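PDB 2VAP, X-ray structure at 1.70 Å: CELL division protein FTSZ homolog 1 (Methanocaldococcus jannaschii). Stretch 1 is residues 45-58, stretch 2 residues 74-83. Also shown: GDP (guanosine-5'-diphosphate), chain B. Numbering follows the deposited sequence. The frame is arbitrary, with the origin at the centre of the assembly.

Stretch 1 45-58: CGGAGNNTITRLKM
Stretch 2, residues 74-83: QQLIRTKADK

Stretch 1 is helical over most of its length. Cys-45 is extended, with phi/psi of -113/130. Gly-46 has phi/psi of 80/-172, a positive phi that favours glycine. From Gly-47 to Met-58 phi lies between -55 and -73, and psi between -36 and -60. Backbone hydrogen bonds of i to i+4 type run from Asn-50 N to Gly-46 O (2.8 Å) through to Met-58 N to Thr-54 O (2.9 Å).

Stretch 2 begins as the last part of a helix. Thr-79 N still bonds to Leu-76 O at 3.2 Å. Arg-78 has phi/psi of -85/-5, and the chain then opens out: Thr-79 is at -76/143, Lys-80 at -103/123 and Ala-81 at -157/159. Asp-82 turns back to -66/-38, and Lys-83 is extended at -142/134.

The two stretches run in the same general direction. CA atoms are 6.5 Å apart at Gly-47 and Gln-75, 4.5 Å at Thr-54 and Lys-80, and 6.0 Å at Lys-57 and Ala-81. The closest of these approaches, at Thr-54, brings the extended segment against the helix. The contact buries 533 Å² in total.

At the start, Gln-75 (chi1 m, chi2 t) points toward Gly-47. The lack of a side chain at Gly-47 leaves room here: a CB on Gly-47 would clash with GDP O2A, 2.7 Å away. The same end of the helix binds the nucleotide: Gly-47 N donates to GDP O2B at 2.8 Å, and Ala-48 N to GDP O1A at 2.8 Å.

Asn-50 (chi1 m) points toward stretch 2. Its CB lies 3.4 Å from Thr-79 OG1. Thr-79 (chi1 m) turns its hydroxyl back along its own chain, and Thr-79 OG1 donates to Gln-75 O at 2.7 Å.

Thr-54 (chi1 m) is the central polar contact. Lys-80 N donates to Thr-54 OG1 at 3.1 Å, with an angle of 159°, so the helix side chain satisfies a backbone amide of the extended segment. A water lies 2.7 Å from Thr-54 OG1 and gives a weak hydrogen bond to Thr-79 OG1 at 3.3 Å. Thr-54 CA also makes a CA-H...O contact with Lys-80 O at 3.5 Å. That carbonyl is buried with no conventional partner.

Carbon atoms surround the same carbonyl. Ile-53 CG2 and Lys-57 CB each lie 3.4 Å from Lys-80 O. Ile-53 (chi1 m, chi2 m) also packs CG2 on Ala-81 CB at 3.7 Å, a small apolar contact. Lys-80 (m, p, t, p) brings its CD to 3.8 Å from Thr-54 CG2, but the end of the side chain leads away and is poorly ordered.

Lys-57 (t, p, t, t) points toward stretch 2 and reaches past Ala-81. Its NZ forms a salt bridge with Asp-82 OD1 at 2.7 Å. Asp-82 has chi1 m, and its carboxylate comes nearer than its CB direction suggests. This charged pair closes the contact at its exposed end.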

# COMPACT_ATOMS: atom_id res chain seq x y z
N CYS A 45 9.09 -4.67 -5.52
CA CYS A 45 10.17 -4.43 -6.48
C CYS A 45 11.42 -3.86 -5.80
O CYS A 45 11.34 -2.88 -5.05
CB CYS A 45 9.70 -3.47 -7.58
SG CYS A 45 8.11 -3.90 -8.32
N GLY A 46 12.57 -4.47 -6.07
CA GLY A 46 13.84 -4.00 -5.54
C GLY A 46 14.09 -4.42 -4.10
O GLY A 46 13.33 -5.21 -3.54
N GLY A 47 15.16 -3.89 -3.51
CA GLY A 47 15.57 -4.25 -2.15
C GLY A 47 14.50 -4.06 -1.10
O GLY A 47 14.10 -5.01 -0.43
N ALA A 48 14.03 -2.82 -0.97
CA ALA A 48 12.99 -2.48 0.01
C ALA A 48 11.67 -3.20 -0.26
O ALA A 48 11.02 -3.68 0.68
CB ALA A 48 12.77 -0.97 0.05
N GLY A 49 11.29 -3.29 -1.53
CA GLY A 49 10.09 -4.01 -1.94
C GLY A 49 10.13 -5.49 -1.60
O GLY A 49 9.14 -6.06 -1.15
N ASN A 50 11.29 -6.11 -1.82
CA ASN A 50 11.51 -7.51 -1.47
C ASN A 50 11.41 -7.74 0.04
O ASN A 50 10.81 -8.72 0.49
CB ASN A 50 12.86 -8.01 -1.99
CG ASN A 50 12.86 -8.27 -3.49
OD1 ASN A 50 11.93 -7.90 -4.21
ND2 ASN A 50 13.91 -8.92 -3.96
N ASN A 51 12.00 -6.82 0.81
CA ASN A 51 11.93 -6.86 2.27
C ASN A 51 10.48 -6.78 2.76
O ASN A 51 10.11 -7.49 3.70
CB ASN A 51 12.76 -5.72 2.87
CG ASN A 51 12.95 -5.86 4.37
OD1 ASN A 51 13.37 -6.90 4.87
ND2 ASN A 51 12.65 -4.79 5.10
N THR A 52 9.69 -5.94 2.11
CA THR A 52 8.26 -5.82 2.40
C THR A 52 7.53 -7.14 2.14
O THR A 52 6.75 -7.60 2.97
CB THR A 52 7.61 -4.66 1.59
OG1 THR A 52 8.27 -3.43 1.90
CG2 THR A 52 6.12 -4.52 1.92
N ILE A 53 7.81 -7.75 0.98
CA ILE A 53 7.21 -9.04 0.61
C ILE A 53 7.53 -10.15 1.61
O ILE A 53 6.65 -10.90 2.02
CB ILE A 53 7.61 -9.46 -0.84
CG1 ILE A 53 6.99 -8.52 -1.88
CG2 ILE A 53 7.22 -10.92 -1.12
CD1 ILE A 53 5.46 -8.59 -2.01
N THR A 54 8.81 -10.23 2.01
CA THR A 54 9.26 -11.22 2.99
C THR A 54 8.45 -11.13 4.29
O THR A 54 7.97 -12.15 4.79
CB THR A 54 10.77 -11.06 3.31
OG1 THR A 54 11.53 -11.26 2.11
CG2 THR A 54 11.23 -12.07 4.36
N ARG A 55 8.30 -9.91 4.80
CA ARG A 55 7.55 -9.66 6.03
C ARG A 55 6.07 -10.01 5.89
O ARG A 55 5.48 -10.56 6.82
CB ARG A 55 7.72 -8.20 6.47
CG ARG A 55 9.11 -7.83 6.98
CD ARG A 55 9.38 -8.36 8.39
NE ARG A 55 8.37 -7.94 9.35
CZ ARG A 55 8.41 -6.82 10.06
NH1 ARG A 55 9.42 -5.96 9.92
NH2 ARG A 55 7.43 -6.54 10.91
N LEU A 56 5.49 -9.71 4.73
CA LEU A 56 4.09 -10.05 4.45
C LEU A 56 3.88 -11.57 4.35
O LEU A 56 2.84 -12.08 4.76
CB LEU A 56 3.60 -9.37 3.17
CG LEU A 56 3.47 -7.84 3.15
CD1 LEU A 56 3.24 -7.34 1.73
CD2 LEU A 56 2.37 -7.34 4.09
N LYS A 57 4.87 -12.26 3.80
CA LYS A 57 4.83 -13.72 3.64
C LYS A 57 5.01 -14.44 4.98
O LYS A 57 4.33 -15.44 5.24
CB LYS A 57 5.88 -14.17 2.62
CG LYS A 57 5.97 -15.69 2.38
CD LYS A 57 4.74 -16.24 1.67
CE LYS A 57 4.81 -17.75 1.55
NZ LYS A 57 3.53 -18.33 1.06
N MET A 58 5.91 -13.93 5.82
CA MET A 58 6.19 -14.52 7.13
C MET A 58 5.04 -14.32 8.12
O MET A 58 4.65 -15.26 8.82
CB MET A 58 7.49 -13.97 7.73
CG MET A 58 8.76 -14.48 7.06
SD MET A 58 10.25 -14.17 8.04
CE MET A 58 10.30 -12.38 8.07
N GLN A 74 21.16 -11.82 -5.19
CA GLN A 74 21.50 -12.03 -3.78
C GLN A 74 20.35 -11.62 -2.88
O GLN A 74 20.00 -12.34 -1.94
CB GLN A 74 22.78 -11.27 -3.40
CG GLN A 74 23.94 -11.41 -4.38
CD GLN A 74 24.35 -12.86 -4.63
OE1 GLN A 74 24.54 -13.26 -5.77
NE2 GLN A 74 24.47 -13.64 -3.56
N GLN A 75 19.74 -10.48 -3.18
CA GLN A 75 18.58 -9.98 -2.44
C GLN A 75 17.34 -10.84 -2.69
O GLN A 75 16.58 -11.12 -1.77
CB GLN A 75 18.29 -8.52 -2.80
CG GLN A 75 19.40 -7.54 -2.41
CD GLN A 75 19.06 -6.08 -2.69
OE1 GLN A 75 19.56 -5.18 -2.02
NE2 GLN A 75 18.21 -5.84 -3.69
N LEU A 76 17.16 -11.27 -3.94
CA LEU A 76 15.97 -12.03 -4.33
C LEU A 76 15.89 -13.43 -3.70
O LEU A 76 14.81 -13.86 -3.29
CB LEU A 76 15.86 -12.13 -5.86
CG LEU A 76 14.57 -12.74 -6.43
CD1 LEU A 76 13.37 -11.81 -6.21
CD2 LEU A 76 14.74 -13.06 -7.89
N ILE A 77 17.02 -14.12 -3.64
CA ILE A 77 17.03 -15.51 -3.15
C ILE A 77 16.75 -15.63 -1.64
O ILE A 77 16.17 -16.62 -1.20
CB ILE A 77 18.31 -16.27 -3.61
CG1 ILE A 77 17.98 -17.19 -4.79
CG2 ILE A 77 18.92 -17.10 -2.49
CD1 ILE A 77 17.49 -16.48 -6.05
N ARG A 78 17.14 -14.62 -0.86
CA ARG A 78 16.85 -14.62 0.58
C ARG A 78 15.46 -14.08 0.91
O ARG A 78 15.03 -14.11 2.07
CB ARG A 78 17.94 -13.89 1.38
CG ARG A 78 18.28 -12.48 0.90
CD ARG A 78 19.29 -11.83 1.84
NE ARG A 78 20.07 -10.78 1.18
CZ ARG A 78 21.30 -10.94 0.71
NH1 ARG A 78 21.92 -12.11 0.82
NH2 ARG A 78 21.92 -9.93 0.13
N THR A 79 14.75 -13.60 -0.11
CA THR A 79 13.37 -13.13 0.03
C THR A 79 12.41 -14.32 0.14
O THR A 79 12.62 -15.35 -0.50
CB THR A 79 12.97 -12.23 -1.17
OG1 THR A 79 13.88 -11.13 -1.26
CG2 THR A 79 11.55 -11.70 -1.02
N LYS A 80 11.38 -14.17 0.96
CA LYS A 80 10.31 -15.17 1.04
C LYS A 80 9.08 -14.67 0.28
O LYS A 80 8.56 -13.59 0.57
CB LYS A 80 9.96 -15.47 2.51
CG LYS A 80 10.91 -16.44 3.21
CD LYS A 80 12.13 -15.72 3.80
CE LYS A 80 13.09 -16.70 4.47
NZ LYS A 80 13.80 -17.57 3.48
N ALA A 81 8.63 -15.46 -0.69
CA ALA A 81 7.51 -15.09 -1.56
C ALA A 81 6.86 -16.32 -2.18
O ALA A 81 7.47 -17.39 -2.27
CB ALA A 81 7.99 -14.14 -2.66
N ASP A 82 5.61 -16.17 -2.62
CA ASP A 82 4.92 -17.21 -3.39
C ASP A 82 5.60 -17.41 -4.74
O ASP A 82 5.71 -18.54 -5.23
CB ASP A 82 3.44 -16.86 -3.60
CG ASP A 82 2.64 -16.92 -2.31
OD1 ASP A 82 2.81 -17.88 -1.53
OD2 ASP A 82 1.81 -16.01 -2.09
N LYS A 83 6.05 -16.31 -5.34
CA LYS A 83 6.71 -16.32 -6.64
C LYS A 83 7.85 -15.30 -6.67
O LYS A 83 7.69 -14.16 -6.23
CB LYS A 83 5.70 -16.03 -7.76
CG LYS A 83 6.29 -15.94 -9.17
CD LYS A 83 6.78 -17.28 -9.69
CE LYS A 83 7.40 -17.15 -11.07
NZ LYS A 83 7.94 -18.44 -11.56
PB GDP B . 16.66 -0.69 -5.28
O1B GDP B . 17.65 -0.32 -6.36
O2B GDP B . 16.88 -2.14 -4.89
O3B GDP B . 15.26 -0.51 -5.80
O3A GDP B . 16.93 0.28 -4.03
PA GDP B . 16.41 -0.03 -2.53
O1A GDP B . 15.09 -0.75 -2.52
O2A GDP B . 17.46 -0.78 -1.74
O5' GDP B . 16.25 1.45 -1.93
C5' GDP B . 15.38 2.39 -2.56
C4' GDP B . 14.78 3.30 -1.50
O4' GDP B . 14.08 2.53 -0.52
C3' GDP B . 15.85 4.07 -0.76
O3' GDP B . 16.08 5.36 -1.35
C2' GDP B . 15.32 4.17 0.66
O2' GDP B . 14.55 5.37 0.83
C1' GDP B . 14.38 2.98 0.80
N9 GDP B . 15.00 1.88 1.58
C8 GDP B . 16.27 1.42 1.52
N7 GDP B . 16.47 0.39 2.38
C5 GDP B . 15.30 0.17 3.02
C6 GDP B . 14.80 -0.77 4.05
O6 GDP B . 15.54 -1.63 4.56
N1 GDP B . 13.51 -0.66 4.43
C2 GDP B . 12.68 0.26 3.91
N2 GDP B . 11.39 0.32 4.34
N3 GDP B . 13.07 1.15 2.96
C4 GDP B . 14.34 1.15 2.48
O HOH W 1 13.96 -10.00 1.87